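Local structure of S-adenosylmethionine:tRNA ribosyltransferase-isomerase (Thermotoga maritima, 1VKY) at residues Y61-N71 against R252-T263; F286-D297 against T309-F317. The protein probably transfers and isomerises the ribose moiety of S-adenosylmethionine onto the 7-aminomethyl group of preQ1-modified tRNA, yielding epoxyqueuosine. All coordinates share one frame; numbering follows the deposited sequence.

Contact 1 of 2, residues Y61-N71 against R252-T263; sequences YLEPGDLLVLN and RGNRIVAVGTTT
Leu-68 and Val-257 lie side by side on one face of a parallel strand pair, with Leu-68 CD2 3.7 Å from Val-257 CG1. In the leucine, chi1 of -80° and an extended chi2 together bring CD2 toward the partner strand, where it also meets Val-259 CG2. Leu-62 CD2 touches the other methyl of Val-257. On the reverse face, Val-69 CG2 packs 4.0 Å from Ile-256 CG2, while Val-69 CG1 meets the methyl of Thr-263. Between these layers run four backbone hydrogen bonds, from Leu-67 N to Arg-255 O at one end to Val-259 N to Val-69 O at the other. Just beyond, a water joins Asn-71 N to Val-259 O, which also accepts from Thr-263 OG1.

The opposite end is polar, a salt-bridge network of Glu-63, Asp-66 and Arg-255. Asp-66 OD1 takes the Arg-255 backbone N on its anti side. Asp-66 OD2 forms a salt bridge with Arg-255 NH2 (2.8 Å), met on the syn side slightly out of plane, and receives Glu-63 N (2.9 Å) from well above the other face; three N-H groups thus fix the carboxylate's rotation. Arg-255 NH2 also gives a bent bond (131°) to Tyr-61 O. Glu-63 OE1 lies over the guanidinium face, 3.6 Å from Arg-255 NH2, a salt bridge by charge alone. Outermost, Arg-252 NH2 points almost straight (170°) at Gly-65 O. Strand 256-259 thus lies between strands 67-75 and 298-302, parallel to both, centrally in the nine-stranded mixed sheet, with helix 240-252 on the Leu-67 and Ile-256 face.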
loop_
_atom_site.group_PDB
_atom_site.type_symbol
_atom_site.label_atom_id
_atom_site.label_comp_id
_atom_site.label_asym_id
_atom_site.label_seq_id
_atom_site.Cartn_x
_atom_site.Cartn_y
_atom_site.Cartn_z
ATOM N N TYR B 61 -15.786 -10.908 -21.333
ATOM C CA TYR B 61 -14.813 -11.860 -21.829
ATOM C C TYR B 61 -15.035 -13.245 -21.251
ATOM O O TYR B 61 -14.349 -14.166 -21.617
ATOM C CB TYR B 61 -13.390 -11.380 -21.488
ATOM C CG TYR B 61 -13.072 -10.093 -22.190
ATOM C CD1 TYR B 61 -13.276 -8.885 -21.558
ATOM C CD2 TYR B 61 -12.670 -10.088 -23.532
ATOM C CE1 TYR B 61 -13.015 -7.679 -22.199
ATOM C CE2 TYR B 61 -12.418 -8.895 -24.199
ATOM C CZ TYR B 61 -12.595 -7.680 -23.519
ATOM O OH TYR B 61 -12.350 -6.482 -24.153
ATOM N N LEU B 62 -15.994 -13.383 -20.348
ATOM C CA LEU B 62 -16.188 -14.618 -19.627
ATOM C C LEU B 62 -17.504 -15.191 -20.033
ATOM O O LEU B 62 -18.474 -14.487 -20.232
ATOM C CB LEU B 62 -16.128 -14.413 -18.095
ATOM C CG LEU B 62 -14.771 -13.870 -17.573
ATOM C CD1 LEU B 62 -14.821 -13.445 -16.097
ATOM C CD2 LEU B 62 -13.661 -14.856 -17.818
ATOM N N GLU B 63 -17.525 -16.498 -20.149
ATOM C CA GLU B 63 -18.715 -17.214 -20.523
ATOM C C GLU B 63 -19.199 -18.142 -19.407
ATOM O O GLU B 63 -18.457 -18.448 -18.489
ATOM C CB GLU B 63 -18.466 -17.974 -21.804
ATOM C CG GLU B 63 -17.302 -18.906 -21.803
ATOM C CD GLU B 63 -16.956 -19.364 -23.202
ATOM O OE1 GLU B 63 -16.322 -18.574 -23.964
ATOM O OE2 GLU B 63 -17.342 -20.503 -23.513
ATOM N N PRO B 64 -20.459 -18.547 -19.464
ATOM C CA PRO B 64 -21.004 -19.478 -18.489
ATOM C C PRO B 64 -20.128 -20.737 -18.415
ATOM O O PRO B 64 -19.668 -21.259 -19.439
ATOM C CB PRO B 64 -22.402 -19.796 -19.054
ATOM C CG PRO B 64 -22.758 -18.639 -19.897
ATOM C CD PRO B 64 -21.475 -18.143 -20.463
ATOM N N GLY B 65 -19.818 -21.173 -17.206
ATOM C CA GLY B 65 -18.954 -22.346 -17.053
ATOM C C GLY B 65 -17.459 -22.045 -16.917
ATOM O O GLY B 65 -16.710 -22.914 -16.488
ATOM N N ASP B 66 -16.992 -20.846 -17.275
ATOM C CA ASP B 66 -15.592 -20.515 -16.994
ATOM C C ASP B 66 -15.335 -20.561 -15.469
ATOM O O ASP B 66 -16.258 -20.338 -14.675
ATOM C CB ASP B 66 -15.230 -19.140 -17.530
ATOM C CG ASP B 66 -15.024 -19.118 -19.028
ATOM O OD1 ASP B 66 -14.793 -20.203 -19.648
ATOM O OD2 ASP B 66 -15.080 -18.032 -19.652
ATOM N N LEU B 67 -14.081 -20.808 -15.072
ATOM C CA LEU B 67 -13.720 -20.920 -13.643
ATOM C C LEU B 67 -12.670 -19.888 -13.286
ATOM O O LEU B 67 -11.593 -19.891 -13.860
ATOM C CB LEU B 67 -13.193 -22.329 -13.309
ATOM C CG LEU B 67 -12.849 -22.597 -11.820
ATOM C CD1 LEU B 67 -14.057 -22.777 -10.965
ATOM C CD2 LEU B 67 -11.994 -23.839 -11.698
ATOM N N LEU B 68 -13.004 -19.010 -12.338
ATOM C CA LEU B 68 -12.077 -18.035 -11.801
ATOM C C LEU B 68 -11.453 -18.640 -10.561
ATOM O O LEU B 68 -12.160 -19.017 -9.635
ATOM C CB LEU B 68 -12.785 -16.717 -11.426
ATOM C CG LEU B 68 -13.066 -15.779 -12.615
ATOM C CD1 LEU B 68 -14.027 -14.627 -12.238
ATOM C CD2 LEU B 68 -11.835 -15.198 -13.113
ATOM N N VAL B 69 -10.135 -18.781 -10.564
ATOM C CA VAL B 69 -9.425 -19.347 -9.411
ATOM C C VAL B 69 -8.661 -18.280 -8.697
ATOM O O VAL B 69 -7.753 -17.641 -9.262
ATOM C CB VAL B 69 -8.445 -20.493 -9.811
ATOM C CG1 VAL B 69 -7.893 -21.205 -8.543
ATOM C CG2 VAL B 69 -9.139 -21.497 -10.683
ATOM N N LEU B 70 -9.009 -18.097 -7.434
ATOM C CA LEU B 70 -8.396 -17.046 -6.627
ATOM C C LEU B 70 -7.534 -17.628 -5.558
ATOM O O LEU B 70 -7.832 -18.675 -5.014
ATOM C CB LEU B 70 -9.488 -16.230 -5.905
ATOM C CG LEU B 70 -10.491 -15.525 -6.834
ATOM C CD1 LEU B 70 -11.821 -15.385 -6.126
ATOM C CD2 LEU B 70 -9.974 -14.215 -7.200
ATOM N N ASN B 71 -6.483 -16.909 -5.218
ATOM C CA ASN B 71 -5.643 -17.308 -4.136
ATOM C C ASN B 71 -6.003 -16.548 -2.872
ATOM O O ASN B 71 -6.233 -15.342 -2.922
ATOM C CB ASN B 71 -4.177 -16.983 -4.460
ATOM C CG ASN B 71 -3.208 -17.478 -3.368
ATOM O OD1 ASN B 71 -3.032 -18.663 -3.192
ATOM N ND2 ASN B 71 -2.604 -16.546 -2.628
ATOM N N ARG B 252 -15.923 -29.864 -19.283
ATOM C CA ARG B 252 -16.910 -29.036 -19.998
ATOM C C ARG B 252 -16.332 -28.319 -21.188
ATOM O O ARG B 252 -17.075 -27.756 -21.982
ATOM C CB ARG B 252 -17.487 -27.964 -19.083
ATOM C CG ARG B 252 -18.449 -28.479 -18.079
ATOM C CD ARG B 252 -19.225 -27.373 -17.412
ATOM N NE ARG B 252 -18.398 -26.310 -16.826
ATOM C CZ ARG B 252 -17.848 -26.375 -15.620
ATOM N NH1 ARG B 252 -17.958 -27.461 -14.875
ATOM N NH2 ARG B 252 -17.145 -25.359 -15.160
ATOM N N GLY B 253 -15.006 -28.262 -21.280
ATOM C CA GLY B 253 -14.362 -27.507 -22.329
ATOM C C GLY B 253 -14.323 -26.009 -22.046
ATOM O O GLY B 253 -14.010 -25.235 -22.943
ATOM N N ASN B 254 -14.557 -25.594 -20.799
ATOM C CA ASN B 254 -14.468 -24.135 -20.426
ATOM C C ASN B 254 -13.059 -23.741 -19.973
ATOM O O ASN B 254 -12.178 -24.589 -19.896
ATOM C CB ASN B 254 -15.447 -23.794 -19.308
ATOM C CG ASN B 254 -16.883 -23.825 -19.762
ATOM O OD1 ASN B 254 -17.648 -24.634 -19.296
ATOM N ND2 ASN B 254 -17.247 -22.936 -20.654
ATOM N N ARG B 255 -12.864 -22.466 -19.641
ATOM C CA ARG B 255 -11.535 -21.982 -19.267
ATOM C C ARG B 255 -11.296 -21.923 -17.764
ATOM O O ARG B 255 -12.172 -21.505 -17.006
ATOM C CB ARG B 255 -11.310 -20.618 -19.843
ATOM C CG ARG B 255 -11.042 -20.681 -21.343
ATOM C CD ARG B 255 -11.068 -19.362 -21.981
ATOM N NE ARG B 255 -12.327 -18.688 -21.676
ATOM C CZ ARG B 255 -12.718 -17.572 -22.257
ATOM N NH1 ARG B 255 -11.948 -17.031 -23.179
ATOM N NH2 ARG B 255 -13.874 -17.006 -21.914
ATOM N N ILE B 256 -10.091 -22.326 -17.373
ATOM C CA ILE B 256 -9.527 -22.045 -16.054
ATOM C C ILE B 256 -8.765 -20.707 -16.121
ATOM O O ILE B 256 -7.762 -20.544 -16.833
ATOM C CB ILE B 256 -8.618 -23.184 -15.604
ATOM C CG1 ILE B 256 -9.418 -24.482 -15.471
ATOM C CG2 ILE B 256 -7.908 -22.855 -14.272
ATOM C CD1 ILE B 256 -8.527 -25.685 -15.480
ATOM N N VAL B 257 -9.317 -19.730 -15.424
ATOM C CA VAL B 257 -8.818 -18.405 -15.398
ATOM C C VAL B 257 -8.154 -18.197 -14.050
ATOM O O VAL B 257 -8.826 -18.083 -13.026
ATOM C CB VAL B 257 -9.955 -17.352 -15.632
ATOM C CG1 VAL B 257 -9.362 -15.940 -15.766
ATOM C CG2 VAL B 257 -10.794 -17.684 -16.893
ATOM N N ALA B 258 -6.830 -18.095 -14.048
ATOM C CA ALA B 258 -6.115 -17.846 -12.803
ATOM C C ALA B 258 -6.168 -16.377 -12.482
ATOM O O ALA B 258 -5.971 -15.540 -13.350
ATOM C CB ALA B 258 -4.688 -18.315 -12.887
ATOM N N VAL B 259 -6.413 -16.065 -11.210
ATOM C CA VAL B 259 -6.363 -14.673 -10.759
ATOM C C VAL B 259 -5.114 -14.500 -9.917
ATOM O O VAL B 259 -5.062 -14.996 -8.776
ATOM C CB VAL B 259 -7.616 -14.292 -9.962
ATOM C CG1 VAL B 259 -7.485 -12.828 -9.487
ATOM C CG2 VAL B 259 -8.851 -14.492 -10.822
ATOM N N GLY B 260 -4.100 -13.885 -10.522
ATOM C CA GLY B 260 -2.804 -13.642 -9.863
ATOM C C GLY B 260 -1.746 -14.684 -10.142
ATOM O O GLY B 260 -2.060 -15.832 -10.369
ATOM N N THR B 261 -0.483 -14.267 -10.144
ATOM C CA THR B 261 0.673 -15.111 -10.434
ATOM C C THR B 261 0.911 -16.176 -9.386
ATOM O O THR B 261 1.414 -17.286 -9.706
ATOM C CB THR B 261 1.958 -14.273 -10.550
ATOM O OG1 THR B 261 2.117 -13.473 -9.373
ATOM C CG2 THR B 261 1.868 -13.261 -11.686
ATOM N N THR B 262 0.503 -15.904 -8.148
ATOM C CA THR B 262 0.571 -16.977 -7.110
ATOM C C THR B 262 -0.314 -18.159 -7.497
ATOM O O THR B 262 0.105 -19.311 -7.439
ATOM C CB THR B 262 0.155 -16.452 -5.746
ATOM O OG1 THR B 262 1.084 -15.440 -5.352
ATOM C CG2 THR B 262 0.298 -17.545 -4.656
ATOM N N THR B 263 -1.554 -17.886 -7.883
ATOM C CA THR B 263 -2.427 -18.941 -8.379
ATOM C C THR B 263 -1.784 -19.731 -9.530
ATOM O O THR B 263 -1.838 -20.965 -9.561
ATOM C CB THR B 263 -3.742 -18.328 -8.850
ATOM O OG1 THR B 263 -4.423 -17.706 -7.748
ATOM C CG2 THR B 263 -4.692 -19.415 -9.333
HETATM O O HOH W 1 -13.102 -14.522 -24.035
HETATM O O HOH W 2 -6.144 -14.298 -6.434
#

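Contact 2 of 2, residues F286-D297 against T309-F317; sequences FIYPPFEFKLVD and TLLMLVAAF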
loop_
_atom_site.group_PDB
_atom_site.type_symbol
_atom_site.label_atom_id
_atom_site.label_comp_id
_atom_site.label_asym_id
_atom_site.label_seq_id
_atom_site.Cartn_x
_atom_site.Cartn_y
_atom_site.Cartn_z
ATOM N N PHE B 286 10.020 -22.235 -11.177
ATOM C CA PHE B 286 10.400 -20.969 -11.752
ATOM C C PHE B 286 9.925 -20.922 -13.218
ATOM O O PHE B 286 10.372 -21.721 -14.027
ATOM C CB PHE B 286 11.935 -20.778 -11.691
ATOM C CG PHE B 286 12.398 -19.491 -12.283
ATOM C CD1 PHE B 286 12.111 -18.305 -11.675
ATOM C CD2 PHE B 286 13.084 -19.457 -13.468
ATOM C CE1 PHE B 286 12.495 -17.115 -12.228
ATOM C CE2 PHE B 286 13.480 -18.248 -14.019
ATOM C CZ PHE B 286 13.196 -17.095 -13.384
ATOM N N ILE B 287 9.002 -20.010 -13.527
ATOM C CA ILE B 287 8.366 -19.917 -14.818
ATOM C C ILE B 287 9.034 -18.780 -15.596
ATOM O O ILE B 287 9.087 -17.637 -15.143
ATOM C CB ILE B 287 6.855 -19.703 -14.678
ATOM C CG1 ILE B 287 6.236 -20.849 -13.883
ATOM C CG2 ILE B 287 6.224 -19.441 -16.058
ATOM C CD1 ILE B 287 4.735 -20.659 -13.536
ATOM N N TYR B 288 9.546 -19.131 -16.766
ATOM C CA TYR B 288 10.343 -18.238 -17.604
ATOM C C TYR B 288 10.086 -18.658 -19.054
ATOM O O TYR B 288 9.906 -19.859 -19.313
ATOM C CB TYR B 288 11.806 -18.459 -17.217
ATOM C CG TYR B 288 12.803 -17.520 -17.826
ATOM C CD1 TYR B 288 13.081 -16.293 -17.238
ATOM C CD2 TYR B 288 13.483 -17.857 -19.011
ATOM C CE1 TYR B 288 13.984 -15.406 -17.796
ATOM C CE2 TYR B 288 14.405 -16.943 -19.591
ATOM C CZ TYR B 288 14.664 -15.725 -18.955
ATOM O OH TYR B 288 15.580 -14.787 -19.450
ATOM N N PRO B 289 10.084 -17.737 -20.012
ATOM C CA PRO B 289 9.703 -18.099 -21.405
ATOM C C PRO B 289 10.792 -18.938 -22.080
ATOM O O PRO B 289 11.943 -18.696 -21.818
ATOM C CB PRO B 289 9.608 -16.755 -22.114
ATOM C CG PRO B 289 9.848 -15.719 -21.119
ATOM C CD PRO B 289 10.468 -16.332 -19.917
ATOM N N PRO B 290 10.466 -19.913 -22.926
ATOM C CA PRO B 290 9.119 -20.338 -23.219
ATOM C C PRO B 290 8.566 -21.328 -22.171
ATOM O O PRO B 290 9.313 -22.144 -21.628
ATOM C CB PRO B 290 9.294 -21.024 -24.580
ATOM C CG PRO B 290 10.592 -21.652 -24.463
ATOM C CD PRO B 290 11.459 -20.669 -23.726
ATOM N N PHE B 291 7.275 -21.258 -21.882
ATOM C CA PHE B 291 6.690 -22.177 -20.882
ATOM C C PHE B 291 5.314 -22.631 -21.354
ATOM O O PHE B 291 4.541 -21.806 -21.847
ATOM C CB PHE B 291 6.556 -21.451 -19.524
ATOM C CG PHE B 291 6.280 -22.373 -18.348
ATOM C CD1 PHE B 291 7.314 -22.903 -17.600
ATOM C CD2 PHE B 291 4.976 -22.680 -17.974
ATOM C CE1 PHE B 291 7.043 -23.749 -16.519
ATOM C CE2 PHE B 291 4.713 -23.491 -16.858
ATOM C CZ PHE B 291 5.740 -23.993 -16.138
ATOM N N GLU B 292 5.006 -23.917 -21.166
ATOM C CA GLU B 292 3.715 -24.487 -21.518
ATOM C C GLU B 292 2.801 -24.552 -20.284
ATOM O O GLU B 292 3.105 -25.250 -19.312
ATOM C CB GLU B 292 3.893 -25.917 -22.035
ATOM C CG GLU B 292 2.615 -26.586 -22.528
ATOM C CD GLU B 292 2.037 -25.933 -23.798
ATOM O OE1 GLU B 292 2.778 -25.243 -24.556
ATOM O OE2 GLU B 292 0.821 -26.111 -24.036
ATOM N N PHE B 293 1.678 -23.849 -20.367
ATOM C CA PHE B 293 0.735 -23.781 -19.262
ATOM C C PHE B 293 -0.246 -24.944 -19.404
ATOM O O PHE B 293 -1.014 -25.004 -20.350
ATOM C CB PHE B 293 0.104 -22.403 -19.208
ATOM C CG PHE B 293 1.095 -21.367 -18.802
ATOM C CD1 PHE B 293 1.998 -20.839 -19.743
ATOM C CD2 PHE B 293 1.198 -20.982 -17.477
ATOM C CE1 PHE B 293 2.999 -19.924 -19.352
ATOM C CE2 PHE B 293 2.160 -20.098 -17.073
ATOM C CZ PHE B 293 3.090 -19.559 -18.007
ATOM N N LYS B 294 -0.159 -25.899 -18.491
ATOM C CA LYS B 294 -0.973 -27.094 -18.530
ATOM C C LYS B 294 -2.349 -26.938 -17.907
ATOM O O LYS B 294 -3.283 -27.681 -18.224
ATOM C CB LYS B 294 -0.235 -28.221 -17.821
ATOM C CG LYS B 294 1.019 -28.627 -18.571
ATOM C CD LYS B 294 1.810 -29.738 -17.820
ATOM C CE LYS B 294 2.952 -30.304 -18.706
ATOM N NZ LYS B 294 2.744 -30.182 -20.215
ATOM N N LEU B 295 -2.501 -26.025 -16.983
ATOM C CA LEU B 295 -3.796 -25.870 -16.317
ATOM C C LEU B 295 -4.408 -24.490 -16.524
ATOM O O LEU B 295 -5.632 -24.330 -16.622
ATOM C CB LEU B 295 -3.707 -26.159 -14.815
ATOM C CG LEU B 295 -4.043 -27.541 -14.296
ATOM C CD1 LEU B 295 -4.000 -27.588 -12.818
ATOM C CD2 LEU B 295 -5.401 -28.094 -14.817
ATOM N N VAL B 296 -3.591 -23.494 -16.703
ATOM C CA VAL B 296 -4.121 -22.123 -16.776
ATOM C C VAL B 296 -4.446 -21.705 -18.219
ATOM O O VAL B 296 -3.542 -21.653 -19.055
ATOM C CB VAL B 296 -3.103 -21.174 -16.177
ATOM C CG1 VAL B 296 -3.620 -19.697 -16.245
ATOM C CG2 VAL B 296 -2.767 -21.564 -14.758
ATOM N N ASP B 297 -5.718 -21.407 -18.504
ATOM C CA ASP B 297 -6.146 -21.003 -19.871
ATOM C C ASP B 297 -6.163 -19.497 -20.103
ATOM O O ASP B 297 -6.121 -19.024 -21.249
ATOM C CB ASP B 297 -7.528 -21.553 -20.194
ATOM C CG ASP B 297 -7.604 -23.057 -19.992
ATOM O OD1 ASP B 297 -6.725 -23.766 -20.510
ATOM O OD2 ASP B 297 -8.478 -23.610 -19.292
ATOM N N THR B 309 10.732 -10.984 -11.594
ATOM C CA THR B 309 10.394 -12.351 -11.960
ATOM C C THR B 309 8.923 -12.502 -12.292
ATOM O O THR B 309 8.562 -13.411 -13.028
ATOM C CB THR B 309 10.786 -13.363 -10.890
ATOM O OG1 THR B 309 10.143 -13.012 -9.658
ATOM C CG2 THR B 309 12.243 -13.312 -10.596
ATOM N N LEU B 310 8.050 -11.634 -11.766
ATOM C CA LEU B 310 6.632 -11.699 -12.139
ATOM C C LEU B 310 6.417 -11.313 -13.606
ATOM O O LEU B 310 5.585 -11.877 -14.280
ATOM C CB LEU B 310 5.767 -10.829 -11.216
ATOM C CG LEU B 310 5.854 -11.221 -9.726
ATOM C CD1 LEU B 310 4.879 -10.427 -8.888
ATOM C CD2 LEU B 310 5.549 -12.692 -9.561
ATOM N N LEU B 311 7.157 -10.329 -14.079
ATOM C CA LEU B 311 7.123 -9.955 -15.488
ATOM C C LEU B 311 7.617 -11.108 -16.355
ATOM O O LEU B 311 7.049 -11.411 -17.426
ATOM C CB LEU B 311 7.960 -8.660 -15.732
ATOM C CG LEU B 311 8.029 -8.200 -17.169
ATOM C CD1 LEU B 311 6.625 -8.107 -17.792
ATOM C CD2 LEU B 311 8.802 -6.868 -17.246
ATOM N N MET B 312 8.636 -11.811 -15.895
ATOM C CA MET B 312 9.120 -12.986 -16.635
ATOM C C MET B 312 8.029 -14.083 -16.734
ATOM O O MET B 312 7.868 -14.717 -17.771
ATOM C CB MET B 312 10.373 -13.570 -15.994
ATOM C CG MET B 312 11.599 -12.636 -16.007
ATOM S SD MET B 312 12.848 -13.295 -14.882
ATOM C CE MET B 312 13.969 -11.876 -14.911
ATOM N N LEU B 313 7.268 -14.284 -15.663
ATOM C CA LEU B 313 6.181 -15.283 -15.688
ATOM C C LEU B 313 5.098 -14.862 -16.678
ATOM O O LEU B 313 4.643 -15.656 -17.474
ATOM C CB LEU B 313 5.597 -15.423 -14.292
ATOM C CG LEU B 313 4.454 -16.400 -13.990
ATOM C CD1 LEU B 313 4.423 -16.707 -12.477
ATOM C CD2 LEU B 313 3.122 -15.860 -14.441
ATOM N N VAL B 314 4.645 -13.617 -16.611
ATOM C CA VAL B 314 3.618 -13.150 -17.525
ATOM C C VAL B 314 4.101 -13.176 -18.984
ATOM O O VAL B 314 3.347 -13.506 -19.905
ATOM C CB VAL B 314 3.108 -11.738 -17.126
ATOM C CG1 VAL B 314 2.128 -11.256 -18.099
ATOM C CG2 VAL B 314 2.459 -11.812 -15.752
ATOM N N ALA B 315 5.369 -12.865 -19.206
ATOM C CA ALA B 315 5.952 -12.975 -20.540
ATOM C C ALA B 315 5.888 -14.423 -21.045
ATOM O O ALA B 315 5.580 -14.674 -22.213
ATOM C CB ALA B 315 7.419 -12.474 -20.499
ATOM N N ALA B 316 6.125 -15.389 -20.161
ATOM C CA ALA B 316 6.021 -16.776 -20.574
ATOM C C ALA B 316 4.569 -17.028 -20.972
ATOM O O ALA B 316 4.301 -17.787 -21.892
ATOM C CB ALA B 316 6.442 -17.710 -19.476
ATOM N N PHE B 317 3.621 -16.425 -20.260
ATOM C CA PHE B 317 2.199 -16.750 -20.500
ATOM C C PHE B 317 1.675 -16.139 -21.812
ATOM O O PHE B 317 0.960 -16.778 -22.568
ATOM C CB PHE B 317 1.336 -16.270 -19.335
ATOM C CG PHE B 317 -0.060 -16.765 -19.423
ATOM C CD1 PHE B 317 -0.356 -18.088 -19.096
ATOM C CD2 PHE B 317 -1.075 -15.954 -19.890
ATOM C CE1 PHE B 317 -1.655 -18.584 -19.231
ATOM C CE2 PHE B 317 -2.406 -16.468 -20.018
ATOM C CZ PHE B 317 -2.656 -17.781 -19.673
HETATM O O HOH W 3 9.080 -16.129 -13.010
HETATM O O HOH W 4 5.987 -19.043 -23.411
#
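Phe-293 and Phe-317 form a T-shaped pair in which the struck ring is covered on both faces. The edge of Phe-317 comes down on one face of Phe-293, planes at 80° and centroids 4.8 Å apart, with CD1 over the ring centre; Phe-291 CD2 lies over the centre of the opposite face. With CG anti to N (chi1 -171°), the Phe-317 ring is carried off the helix to Phe-293 and on to the loop beyond, where Phe-317 CE1 is 3.6 Å from Val-296 O. Arg-45 adds a cation-pi contact to the same ring.

The backbones come closest at Pro-289 and Ala-316, whose CA atoms are 4.0 Å apart. Ala-316 CB lies 3.7 Å from Phe-291 CB and 3.8 Å from Ile-287 CG2, and it approaches the backbone of Pro-289, which precedes a cis peptide to Pro-290. Ile-287 CG2 also reaches Leu-313 CG. Toward the start of the helix, Met-312 extends its chain until SD lies at two ring edges, 3.8 Å from Tyr-288 CE1 and 4.1 Å from Phe-286 CZ, two Met-aromatic contacts.

One water donates to both Ile-287 O and Thr-309 O; another accepts from Phe-291 N and donates to Ala-316 O, the latter 2.6 Å from the water oxygen. With no direct hydrogen bond between loop and helix, the fit depends largely on the shape of the aromatic, sulfur and methyl surfaces.

In the fold
The two contacts follow one another along the chain, their centres about 16 Å apart, yet they meet directly. Asp-297, closing the loop of contact 2, pairs with strand 256-259 of contact 1: Ile-256 O and Asp-297 N are 2.8 Å apart, a probable hydrogen bond, and the Asp-297 carboxylate accepts from Ile-256 N and bridges to Arg-250. Asp-297 is followed at once by strand 298-302, the other neighbour of strand 256-259. A second junction sets Thr-261 OG1 3.5 Å from Leu-310 CD2. Thr-261 also hydrogen-bonds an unidentified bound molecule, whose nearest atom is about 3 Å from the Thr-262 side chain; it may mark a pocket, though it probably came from the crystallisation liquor.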